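Local coordinates for protein FAM179B (Mus musculus, PDB 5DN7) that binds microtubules and promotes their polymerization through its TOG domains, of which this is the second, and is needed to build cilia of proper length, at residues A111-L116 against S145-N150; I130-M135 against C166-L171; A188-D193 against Q200-A205; P251-T254 against F258-Y261. One frame throughout, in Å; residues are numbered along the deposited sequence.

Contact 1: A111-L116 against S145-N150; sequences ASVKVL and SLLLEN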
loop_
_atom_site.group_PDB
_atom_site.type_symbol
_atom_site.label_atom_id
_atom_site.label_comp_id
_atom_site.label_asym_id
_atom_site.label_seq_id
_atom_site.Cartn_x
_atom_site.Cartn_y
_atom_site.Cartn_z
ATOM N N ALA A 111 0.494 -9.817 -1.687
ATOM C CA ALA A 111 0.379 -9.643 -3.136
ATOM C C ALA A 111 0.640 -8.196 -3.531
ATOM O O ALA A 111 1.356 -7.921 -4.492
ATOM C CB ALA A 111 -0.988 -10.092 -3.631
ATOM N N SER A 112 0.092 -7.261 -2.778
ATOM C CA SER A 112 0.246 -5.860 -3.138
ATOM C C SER A 112 1.656 -5.325 -2.861
ATOM O O SER A 112 2.171 -4.467 -3.598
ATOM C CB SER A 112 -0.802 -5.033 -2.414
ATOM O OG SER A 112 -2.096 -5.500 -2.779
ATOM N N VAL A 113 2.293 -5.834 -1.817
ATOM C CA VAL A 113 3.638 -5.394 -1.502
ATOM C C VAL A 113 4.619 -5.875 -2.584
ATOM O O VAL A 113 5.547 -5.137 -2.960
ATOM C CB VAL A 113 4.102 -5.894 -0.108
ATOM C CG1 VAL A 113 5.601 -5.634 0.076
ATOM C CG2 VAL A 113 3.302 -5.210 0.992
ATOM N N LYS A 114 4.415 -7.096 -3.086
ATOM C CA LYS A 114 5.258 -7.597 -4.173
ATOM C C LYS A 114 5.451 -6.604 -5.340
ATOM O O LYS A 114 6.570 -6.431 -5.823
ATOM C CB LYS A 114 4.692 -8.905 -4.726
ATOM C CG LYS A 114 5.543 -9.481 -5.847
ATOM C CD LYS A 114 4.908 -10.708 -6.484
ATOM C CE LYS A 114 4.833 -11.867 -5.514
ATOM N NZ LYS A 114 4.229 -13.075 -6.138
ATOM N N VAL A 115 4.377 -5.953 -5.794
ATOM C CA VAL A 115 4.463 -5.088 -6.969
ATOM C C VAL A 115 4.893 -3.655 -6.635
ATOM O O VAL A 115 4.991 -2.822 -7.524
ATOM C CB VAL A 115 3.116 -5.026 -7.743
ATOM C CG1 VAL A 115 2.737 -6.406 -8.263
ATOM C CG2 VAL A 115 1.993 -4.395 -6.878
ATOM N N LEU A 116 5.146 -3.357 -5.366
ATOM C CA LEU A 116 5.609 -2.023 -5.000
ATOM C C LEU A 116 7.022 -1.712 -5.522
ATOM O O LEU A 116 7.419 -0.540 -5.603
ATOM C CB LEU A 116 5.594 -1.851 -3.495
ATOM C CG LEU A 116 4.287 -1.919 -2.710
ATOM C CD1 LEU A 116 4.631 -1.578 -1.276
ATOM C CD2 LEU A 116 3.231 -0.973 -3.258
ATOM N N SER A 145 -0.335 -1.101 10.015
ATOM C CA SER A 145 0.591 -1.855 10.884
ATOM C C SER A 145 1.162 -3.079 10.143
ATOM O O SER A 145 2.430 -3.326 10.108
ATOM C CB SER A 145 -0.116 -2.277 12.172
ATOM O OG SER A 145 -0.601 -1.129 12.855
ATOM N N LEU A 146 0.228 -3.803 9.510
ATOM C CA LEU A 146 0.653 -4.912 8.667
ATOM C C LEU A 146 1.682 -4.415 7.659
ATOM O O LEU A 146 2.767 -4.943 7.554
ATOM C CB LEU A 146 -0.530 -5.552 7.943
ATOM C CG LEU A 146 -1.582 -6.152 8.874
ATOM C CD1 LEU A 146 -2.655 -6.913 8.093
ATOM C CD2 LEU A 146 -0.900 -7.042 9.913
ATOM N N LEU A 147 1.336 -3.347 6.959
ATOM C CA LEU A 147 2.152 -2.823 5.880
ATOM C C LEU A 147 3.518 -2.340 6.335
ATOM O O LEU A 147 4.504 -2.499 5.628
ATOM C CB LEU A 147 1.401 -1.685 5.198
ATOM C CG LEU A 147 2.018 -1.138 3.926
ATOM C CD1 LEU A 147 2.266 -2.290 2.923
ATOM C CD2 LEU A 147 1.089 -0.082 3.345
ATOM N N LEU A 148 3.564 -1.772 7.532
ATOM C CA LEU A 148 4.763 -1.137 8.055
ATOM C C LEU A 148 5.778 -2.162 8.494
ATOM O O LEU A 148 6.965 -1.844 8.568
ATOM C CB LEU A 148 4.438 -0.204 9.227
ATOM C CG LEU A 148 4.078 1.209 8.753
ATOM C CD1 LEU A 148 3.424 2.048 9.868
ATOM C CD2 LEU A 148 5.303 1.885 8.268
ATOM N N GLU A 149 5.404 -3.402 8.695
ATOM C CA GLU A 149 6.393 -4.434 8.875
ATOM C C GLU A 149 7.350 -4.520 7.676
ATOM O O GLU A 149 8.446 -4.967 7.814
ATOM C CB GLU A 149 5.750 -5.774 9.215
ATOM C CG GLU A 149 5.359 -5.877 10.684
ATOM C CD GLU A 149 4.513 -7.087 11.052
ATOM O OE1 GLU A 149 4.929 -8.229 10.817
ATOM O OE2 GLU A 149 3.427 -6.908 11.621
ATOM N N ASN A 150 6.936 -3.998 6.526
ATOM C CA ASN A 150 7.759 -4.086 5.326
ATOM C C ASN A 150 8.735 -2.946 5.193
ATOM O O ASN A 150 9.352 -2.777 4.148
ATOM C CB ASN A 150 6.895 -4.146 4.081
ATOM C CG ASN A 150 6.114 -5.419 4.007
ATOM O OD1 ASN A 150 6.603 -6.413 3.476
ATOM N ND2 ASN A 150 4.888 -5.411 4.553
#
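Val113 sets CG2 between Leu147 and the Asn150 amide, and CG1 against Asn150 OD1. CG2 packs on Leu147 CD1 at 3.7 Å, a plain apolar contact, while CG1 lies 3.6 Å from Asn150 OD1. The amide of Asn150 thus borders the valine with its carbon and both of its polar atoms, ND2 standing 3.9 Å from Val113 CG2. A beta-branched residue suits this place because its short fork can face two neighbours at once; with CG1 anti to the backbone N (chi1 170°), CG2 is left beside that N and turned to the leucine.

One shell further out, Asn150 ND2 donates to Leu147 O at 3.1 Å, from above the carbonyl plane, though the oxygen lies in the plane of the amide. The backbone N of Asn150 reaches the same oxygen from the same face, so two donors grip it, and the side-chain bond helps to set the turn of the amide. Around them, Val113 also touches Val158, and Leu147 touches Ile165, both on helix 156-172. Helices 105-114 and 140-148 belong to successive predicted HEAT repeats, and this side-by-side stacking of equivalent helices is what builds the alpha-solenoid of a TOG domain.

Contact 2: I130-M135 against C166-L171; sequences IFLKLM and CICSLL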
loop_
_atom_site.group_PDB
_atom_site.type_symbol
_atom_site.label_atom_id
_atom_site.label_comp_id
_atom_site.label_asym_id
_atom_site.label_seq_id
_atom_site.Cartn_x
_atom_site.Cartn_y
_atom_site.Cartn_z
ATOM N N ILE A 130 -6.123 -0.692 -4.640
ATOM C CA ILE A 130 -6.270 -1.809 -3.704
ATOM C C ILE A 130 -6.090 -1.381 -2.239
ATOM O O ILE A 130 -6.960 -1.648 -1.402
ATOM C CB ILE A 130 -5.299 -2.947 -4.034
ATOM C CG1 ILE A 130 -5.712 -3.593 -5.352
ATOM C CG2 ILE A 130 -5.359 -4.006 -2.961
ATOM C CD1 ILE A 130 -4.585 -4.249 -6.089
ATOM N N PHE A 131 -4.983 -0.716 -1.918
ATOM C CA PHE A 131 -4.741 -0.327 -0.528
ATOM C C PHE A 131 -5.838 0.602 0.039
ATOM O O PHE A 131 -6.184 0.481 1.214
ATOM C CB PHE A 131 -3.360 0.335 -0.376
ATOM C CG PHE A 131 -2.217 -0.648 -0.297
ATOM C CD1 PHE A 131 -2.095 -1.497 0.789
ATOM C CD2 PHE A 131 -1.266 -0.724 -1.311
ATOM C CE1 PHE A 131 -1.053 -2.409 0.866
ATOM C CE2 PHE A 131 -0.211 -1.631 -1.233
ATOM C CZ PHE A 131 -0.109 -2.480 -0.138
ATOM N N LEU A 132 -6.374 1.518 -0.779
ATOM C CA LEU A 132 -7.422 2.395 -0.289
ATOM C C LEU A 132 -8.699 1.614 -0.032
ATOM O O LEU A 132 -9.400 1.872 0.968
ATOM C CB LEU A 132 -7.694 3.548 -1.263
ATOM C CG LEU A 132 -6.598 4.621 -1.210
ATOM C CD1 LEU A 132 -6.611 5.546 -2.443
ATOM C CD2 LEU A 132 -6.717 5.410 0.086
ATOM N N LYS A 133 -9.009 0.657 -0.909
ATOM C CA LYS A 133 -10.164 -0.205 -0.640
ATOM C C LYS A 133 -9.985 -0.972 0.695
ATOM O O LYS A 133 -10.898 -1.003 1.549
ATOM C CB LYS A 133 -10.388 -1.181 -1.797
ATOM C CG LYS A 133 -11.748 -1.853 -1.769
ATOM C CD LYS A 133 -12.857 -0.799 -1.847
ATOM C CE LYS A 133 -14.252 -1.401 -1.842
ATOM N NZ LYS A 133 -15.220 -0.425 -2.469
ATOM N N LEU A 134 -8.801 -1.568 0.867
ATOM C CA LEU A 134 -8.487 -2.287 2.095
ATOM C C LEU A 134 -8.711 -1.397 3.309
ATOM O O LEU A 134 -9.368 -1.801 4.256
ATOM C CB LEU A 134 -7.046 -2.803 2.101
ATOM C CG LEU A 134 -6.661 -3.949 1.156
ATOM C CD1 LEU A 134 -5.214 -4.361 1.402
ATOM C CD2 LEU A 134 -7.595 -5.147 1.282
ATOM N N MET A 135 -8.171 -0.182 3.273
ATOM C CA MET A 135 -8.339 0.723 4.406
ATOM C C MET A 135 -9.793 1.060 4.663
ATOM O O MET A 135 -10.204 1.219 5.810
ATOM C CB MET A 135 -7.572 2.013 4.193
ATOM C CG MET A 135 -6.100 1.820 4.230
ATOM S SD MET A 135 -5.280 3.323 3.767
ATOM C CE MET A 135 -3.630 2.645 3.804
ATOM N N CYS A 166 1.384 5.242 3.824
ATOM C CA CYS A 166 1.076 5.827 5.125
ATOM C C CYS A 166 0.618 7.297 4.989
ATOM O O CYS A 166 -0.408 7.699 5.582
ATOM C CB CYS A 166 2.284 5.719 6.068
ATOM S SG CYS A 166 2.615 4.016 6.585
ATOM N N ILE A 167 1.353 8.088 4.203
ATOM C CA ILE A 167 0.977 9.495 3.986
ATOM C C ILE A 167 -0.433 9.609 3.417
ATOM O O ILE A 167 -1.273 10.394 3.883
ATOM C CB ILE A 167 1.939 10.208 3.024
ATOM C CG1 ILE A 167 3.341 10.267 3.611
ATOM C CG2 ILE A 167 1.418 11.637 2.672
ATOM C CD1 ILE A 167 4.404 10.664 2.594
ATOM N N CYS A 168 -0.684 8.790 2.408
ATOM C CA CYS A 168 -1.974 8.745 1.763
ATOM C C CYS A 168 -3.102 8.458 2.783
ATOM O O CYS A 168 -4.142 9.145 2.830
ATOM C CB CYS A 168 -1.919 7.694 0.660
ATOM S SG CYS A 168 -3.464 7.430 -0.214
ATOM N N SER A 169 -2.857 7.444 3.602
ATOM C CA SER A 169 -3.752 7.051 4.679
ATOM C C SER A 169 -4.063 8.213 5.643
ATOM O O SER A 169 -5.223 8.473 5.965
ATOM C CB SER A 169 -3.127 5.876 5.449
ATOM O OG SER A 169 -4.106 5.120 6.123
ATOM N N LEU A 170 -3.025 8.914 6.080
ATOM C CA LEU A 170 -3.180 9.964 7.065
ATOM C C LEU A 170 -3.855 11.193 6.457
ATOM O O LEU A 170 -4.418 12.008 7.180
ATOM C CB LEU A 170 -1.829 10.366 7.646
ATOM C CG LEU A 170 -1.143 9.383 8.590
ATOM C CD1 LEU A 170 0.383 9.564 8.504
ATOM C CD2 LEU A 170 -1.661 9.623 10.019
ATOM N N LEU A 171 -3.781 11.327 5.135
ATOM C CA LEU A 171 -4.495 12.409 4.463
ATOM C C LEU A 171 -5.936 12.013 4.068
ATOM O O LEU A 171 -6.720 12.856 3.661
ATOM C CB LEU A 171 -3.727 12.867 3.206
ATOM C CG LEU A 171 -2.394 13.612 3.338
ATOM C CD1 LEU A 171 -1.700 13.755 1.984
ATOM C CD2 LEU A 171 -2.618 14.980 3.959
#
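Two side-chain pairs join Leu132 and Met135 to Cys168 and Ser169, and sulfur takes part in both. The apolar pair is Leu132 with Cys168: the CD2 methyl of Leu132 rests 3.8 Å from Cys168 SG. The thiol is brought to it by a first torsion that sets SG anti to the backbone N (chi1 177°). Leucine is long enough to reach the neighbouring helix, where cysteine offers a small, weakly polar partner.

The second pair is mixed in character. Met135 runs out extended beyond CG and lays its thioether end beside the hydroxymethyl group of Ser169: SD is 3.2 Å and the terminal CE 3.4 Å from Ser169 OG, with the serine CB 3.7 Å from CE. An unbranched, flexible methionine can fit closely against so small a residue. Leu144 of helix 140-148 touches both Met135 and Ser169, and Phe178 also packs on the serine.

Helix 121-138 is thereby stacked on helix 156-172, the second helices of neighbouring predicted HEAT repeats. Chemically, the seam relies on dispersion and shape; Ser169 OG is buried without a hydrogen-bonding partner, a polar cost that the soft methionine sulfur may partly offset.

Contact 3: A188-D193 against Q200-A205; sequences APALVD and QAALEA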
loop_
_atom_site.group_PDB
_atom_site.type_symbol
_atom_site.label_atom_id
_atom_site.label_comp_id
_atom_site.label_asym_id
_atom_site.label_seq_id
_atom_site.Cartn_x
_atom_site.Cartn_y
_atom_site.Cartn_z
ATOM N N ALA A 188 9.650 6.313 12.226
ATOM C CA ALA A 188 10.922 6.966 12.519
ATOM C C ALA A 188 12.170 6.278 11.908
ATOM O O ALA A 188 13.117 6.976 11.562
ATOM C CB ALA A 188 11.092 7.100 14.035
ATOM N N PRO A 189 12.179 4.933 11.758
ATOM C CA PRO A 189 13.379 4.363 11.130
ATOM C C PRO A 189 13.584 4.799 9.680
ATOM O O PRO A 189 14.707 4.780 9.175
ATOM C CB PRO A 189 13.129 2.856 11.197
ATOM C CG PRO A 189 12.223 2.690 12.363
ATOM C CD PRO A 189 11.338 3.880 12.358
ATOM N N ALA A 190 12.511 5.195 9.009
ATOM C CA ALA A 190 12.643 5.632 7.630
ATOM C C ALA A 190 13.365 6.986 7.564
ATOM O O ALA A 190 13.945 7.353 6.536
ATOM C CB ALA A 190 11.278 5.705 6.975
ATOM N N LEU A 191 13.338 7.720 8.671
ATOM C CA LEU A 191 14.039 8.998 8.764
ATOM C C LEU A 191 15.550 8.809 8.644
ATOM O O LEU A 191 16.251 9.728 8.247
ATOM C CB LEU A 191 13.717 9.706 10.079
ATOM C CG LEU A 191 12.304 10.296 10.263
ATOM C CD1 LEU A 191 12.117 10.832 11.647
ATOM C CD2 LEU A 191 12.101 11.397 9.262
ATOM N N VAL A 192 16.053 7.624 8.988
ATOM C CA VAL A 192 17.486 7.373 8.897
ATOM C C VAL A 192 17.825 6.303 7.865
ATOM O O VAL A 192 18.865 5.667 7.954
ATOM C CB VAL A 192 18.090 6.924 10.256
ATOM C CG1 VAL A 192 18.136 8.067 11.219
ATOM C CG2 VAL A 192 17.294 5.762 10.855
ATOM N N ASP A 193 16.946 6.103 6.892
ATOM C CA ASP A 193 17.173 5.097 5.870
ATOM C C ASP A 193 18.411 5.490 5.055
ATOM O O ASP A 193 18.746 6.674 4.968
ATOM C CB ASP A 193 15.936 4.962 4.978
ATOM C CG ASP A 193 15.926 3.673 4.170
ATOM O OD1 ASP A 193 16.576 3.611 3.101
ATOM O OD2 ASP A 193 15.241 2.715 4.586
ATOM N N GLN A 200 13.165 11.359 2.465
ATOM C CA GLN A 200 12.311 12.451 2.008
ATOM C C GLN A 200 10.838 12.114 2.224
ATOM O O GLN A 200 10.052 12.963 2.646
ATOM C CB GLN A 200 12.570 12.753 0.530
ATOM C CG GLN A 200 13.892 13.455 0.265
ATOM C CD GLN A 200 14.132 13.704 -1.212
ATOM O OE1 GLN A 200 14.726 14.712 -1.594
ATOM N NE2 GLN A 200 13.671 12.784 -2.050
ATOM N N ALA A 201 10.476 10.868 1.938
ATOM C CA ALA A 201 9.119 10.377 2.185
ATOM C C ALA A 201 8.779 10.462 3.666
ATOM O O ALA A 201 7.689 10.921 4.035
ATOM C CB ALA A 201 8.959 8.956 1.686
ATOM N N ALA A 202 9.718 10.030 4.508
ATOM C CA ALA A 202 9.505 9.989 5.951
ATOM C C ALA A 202 9.374 11.384 6.559
ATOM O O ALA A 202 8.622 11.566 7.506
ATOM C CB ALA A 202 10.638 9.223 6.647
ATOM N N LEU A 203 10.119 12.357 6.039
ATOM C CA LEU A 203 9.963 13.731 6.502
ATOM C C LEU A 203 8.572 14.269 6.132
ATOM O O LEU A 203 7.910 14.905 6.958
ATOM C CB LEU A 203 11.077 14.624 5.929
ATOM C CG LEU A 203 12.477 14.275 6.480
ATOM C CD1 LEU A 203 13.590 14.816 5.584
ATOM C CD2 LEU A 203 12.664 14.766 7.924
ATOM N N GLU A 204 8.107 13.998 4.911
ATOM C CA GLU A 204 6.726 14.393 4.582
ATOM C C GLU A 204 5.713 13.745 5.517
ATOM O O GLU A 204 4.746 14.401 5.992
ATOM C CB GLU A 204 6.378 14.028 3.137
ATOM C CG GLU A 204 7.134 14.833 2.102
ATOM C CD GLU A 204 6.772 16.330 2.097
ATOM O OE1 GLU A 204 5.651 16.696 1.662
ATOM O OE2 GLU A 204 7.632 17.144 2.512
ATOM N N ALA A 205 5.931 12.455 5.792
ATOM C CA ALA A 205 5.042 11.750 6.691
ATOM C C ALA A 205 5.063 12.416 8.055
ATOM O O ALA A 205 4.018 12.588 8.660
ATOM C CB ALA A 205 5.407 10.280 6.807
#
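Ala190 and Ala202 touch methyl to methyl where the chain turns between the two helices of a predicted HEAT repeat, the helical hairpin from which the TOG solenoid is built. The segment 188-193 follows helix 180-187 and keeps helical backbone angles through Leu191, without the regular bonds; bonds to the residue three back take their place, such as Leu191 N to Ala188 O at 3.0 Å. In this way the connection coils back against helix 196-213.

Ala190 comes first in the contact. Its CB points to the helix and lies 3.6 Å from Ala202 CB, while Val163 of helix 156-172 packs on Ala190 too. Small residues suit a place where the backbones run close; the CA atoms of Leu191 and Ala202 are 5.4 Å apart.

Leu191 follows and carries most of the first segment's contact. Its CB does not aim at the helix, but with CG anti to the carbonyl carbon (chi1 -71°) the branched end swings nearer, and its CD2 methyl settles over Ala202 and Leu203. Val241 of helix 237-246 touches both leucines, so that later helix covers the pair. Asp193, at the end of the segment, forms a salt bridge with Arg159. Between the leucines, the closest approach is Leu191 CD2 to Leu203 CD2, 3.7 Å.

Contact 4: P251-T254 against F258-Y261; sequences PRLT and FVEY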
loop_
_atom_site.group_PDB
_atom_site.type_symbol
_atom_site.label_atom_id
_atom_site.label_comp_id
_atom_site.label_asym_id
_atom_site.label_seq_id
_atom_site.Cartn_x
_atom_site.Cartn_y
_atom_site.Cartn_z
ATOM N N PRO A 251 1.930 17.756 2.175
ATOM C CA PRO A 251 1.698 17.081 0.897
ATOM C C PRO A 251 0.194 16.964 0.667
ATOM O O PRO A 251 -0.576 17.260 1.577
ATOM C CB PRO A 251 2.343 15.705 1.108
ATOM C CG PRO A 251 2.100 15.450 2.567
ATOM C CD PRO A 251 2.342 16.799 3.225
ATOM N N ARG A 252 -0.221 16.552 -0.524
ATOM C CA ARG A 252 -1.637 16.413 -0.845
ATOM C C ARG A 252 -1.784 15.176 -1.675
ATOM O O ARG A 252 -0.778 14.613 -2.133
ATOM C CB ARG A 252 -2.172 17.631 -1.621
ATOM C CG ARG A 252 -1.499 17.823 -2.998
ATOM C CD ARG A 252 -2.111 18.999 -3.777
ATOM N NE ARG A 252 -3.535 18.799 -4.033
ATOM C CZ ARG A 252 -4.022 18.102 -5.050
ATOM N NH1 ARG A 252 -3.195 17.545 -5.920
ATOM N NH2 ARG A 252 -5.336 17.975 -5.207
ATOM N N LEU A 253 -3.029 14.782 -1.910
ATOM C CA LEU A 253 -3.330 13.616 -2.723
ATOM C C LEU A 253 -3.873 14.011 -4.076
ATOM O O LEU A 253 -4.744 14.864 -4.167
ATOM C CB LEU A 253 -4.358 12.724 -2.030
ATOM C CG LEU A 253 -3.943 11.990 -0.765
ATOM C CD1 LEU A 253 -5.096 11.116 -0.328
ATOM C CD2 LEU A 253 -2.696 11.159 -1.023
ATOM N N THR A 254 -3.380 13.376 -5.129
ATOM C CA THR A 254 -4.007 13.515 -6.433
ATOM C C THR A 254 -5.320 12.744 -6.446
ATOM O O THR A 254 -5.624 12.019 -5.515
ATOM C CB THR A 254 -3.134 12.988 -7.558
ATOM O OG1 THR A 254 -3.152 11.555 -7.533
ATOM C CG2 THR A 254 -1.709 13.499 -7.407
ATOM N N PHE A 258 -2.342 9.433 -5.535
ATOM C CA PHE A 258 -0.890 9.552 -5.389
ATOM C C PHE A 258 -0.574 10.697 -4.451
ATOM O O PHE A 258 -1.343 11.649 -4.357
ATOM C CB PHE A 258 -0.189 9.789 -6.734
ATOM C CG PHE A 258 -0.463 8.728 -7.762
ATOM C CD1 PHE A 258 -1.078 7.541 -7.412
ATOM C CD2 PHE A 258 -0.098 8.916 -9.077
ATOM C CE1 PHE A 258 -1.337 6.566 -8.354
ATOM C CE2 PHE A 258 -0.355 7.941 -10.024
ATOM C CZ PHE A 258 -0.980 6.761 -9.654
ATOM N N VAL A 259 0.564 10.612 -3.770
ATOM C CA VAL A 259 1.028 11.694 -2.926
ATOM C C VAL A 259 1.900 12.668 -3.723
ATOM O O VAL A 259 2.873 12.275 -4.360
ATOM C CB VAL A 259 1.832 11.174 -1.714
ATOM C CG1 VAL A 259 2.397 12.331 -0.893
ATOM C CG2 VAL A 259 0.969 10.260 -0.834
ATOM N N GLU A 260 1.549 13.942 -3.660
ATOM C CA GLU A 260 2.414 15.002 -4.143
ATOM C C GLU A 260 3.053 15.685 -2.951
ATOM O O GLU A 260 2.355 16.057 -2.015
ATOM C CB GLU A 260 1.637 16.019 -4.974
ATOM C CG GLU A 260 1.043 15.458 -6.245
ATOM C CD GLU A 260 0.215 16.495 -6.998
ATOM O OE1 GLU A 260 -0.290 17.450 -6.352
ATOM O OE2 GLU A 260 0.088 16.373 -8.241
ATOM N N TYR A 261 4.367 15.873 -2.994
ATOM C CA TYR A 261 5.088 16.423 -1.857
ATOM C C TYR A 261 4.993 17.933 -1.826
ATOM O O TYR A 261 4.865 18.583 -2.861
ATOM C CB TYR A 261 6.569 16.000 -1.888
ATOM C CG TYR A 261 6.830 14.538 -1.592
ATOM C CD1 TYR A 261 5.816 13.584 -1.665
ATOM C CD2 TYR A 261 8.092 14.116 -1.200
ATOM C CE1 TYR A 261 6.065 12.252 -1.389
ATOM C CE2 TYR A 261 8.354 12.792 -0.932
ATOM C CZ TYR A 261 7.338 11.865 -1.028
ATOM O OH TYR A 261 7.621 10.548 -0.739
#
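Arg252 and Glu260 lie side by side and point the same way from a two-stranded antiparallel beta hairpin, a small element set against the helical solenoid. They are its hydrogen-bonded pair: Arg252 N reaches Glu260 O at 3.0 Å, and Glu260 N returns to Arg252 O at 2.9 Å. Beside this pair of backbone hydrogen bonds the side chains form a salt bridge, Arg252 NH1 to Glu260 OE1 at 2.9 Å. The guanidinium offers its edge, with OE1 almost in its plane, but the two flat groups are turned 59° apart, and NH1 meets the oxygen from above the carboxylate plane. A bend at chi3 (-60°) brings the arginine's end back to the glutamate. Long charged chains suit this exposed face; the Thr254 side chain crosses that of Glu260 at about a right angle and sets its CG2 methyl against the glutamate's CG and carboxylate.

Leu253 and Val259, the non-hydrogen-bonded pair, take the other face, where the two side chains cross at a slant and Leu253 CD2 meets Val259 CG2 at 3.8 Å. Apolar residues belong here because this face lies on helix 156-172: Leu253 touches Cys168, and Val259 touches Ile167. Pro251 also packs on Ile167, while Tyr261 OH is hydrogen-bonded to Asn164 of the same helix.

At the turn, Phe258 directs its ring away toward helix 121-138, where Lys124 makes a cation-pi contact with it. Thr254 secures the residue's backbone at both ends: Thr254 N donates to Phe258 O at 2.8 Å, and Thr254 OG1 accepts from Phe258 N at 3.0 Å.

Contacts 1 and 2 join the same two predicted HEAT repeats, one through their first helices and the other through their second, with centres about 12 Å apart. Their layers meet where Ser112 CB packs on Phe131 CZ at 3.5 Å and Leu148 CD2 on Cys166 SG at 3.8 Å. Contact 3 lies further along the solenoid, in the next repeat, about 18 Å from contact 2 between centres; Ile167, in the second segment of contact 2, packs on contact 3, its CG1 being 3.8 Å from Ala205 CB. Contact 4 spans this junction: Leu253 CD2 lies 3.8 Å from Cys168 CA, and Tyr261 CD2 3.5 Å from Glu204 CG. The hairpin thus ties the second helices of three successive repeats together, since Phe258 reaches helix 121-138.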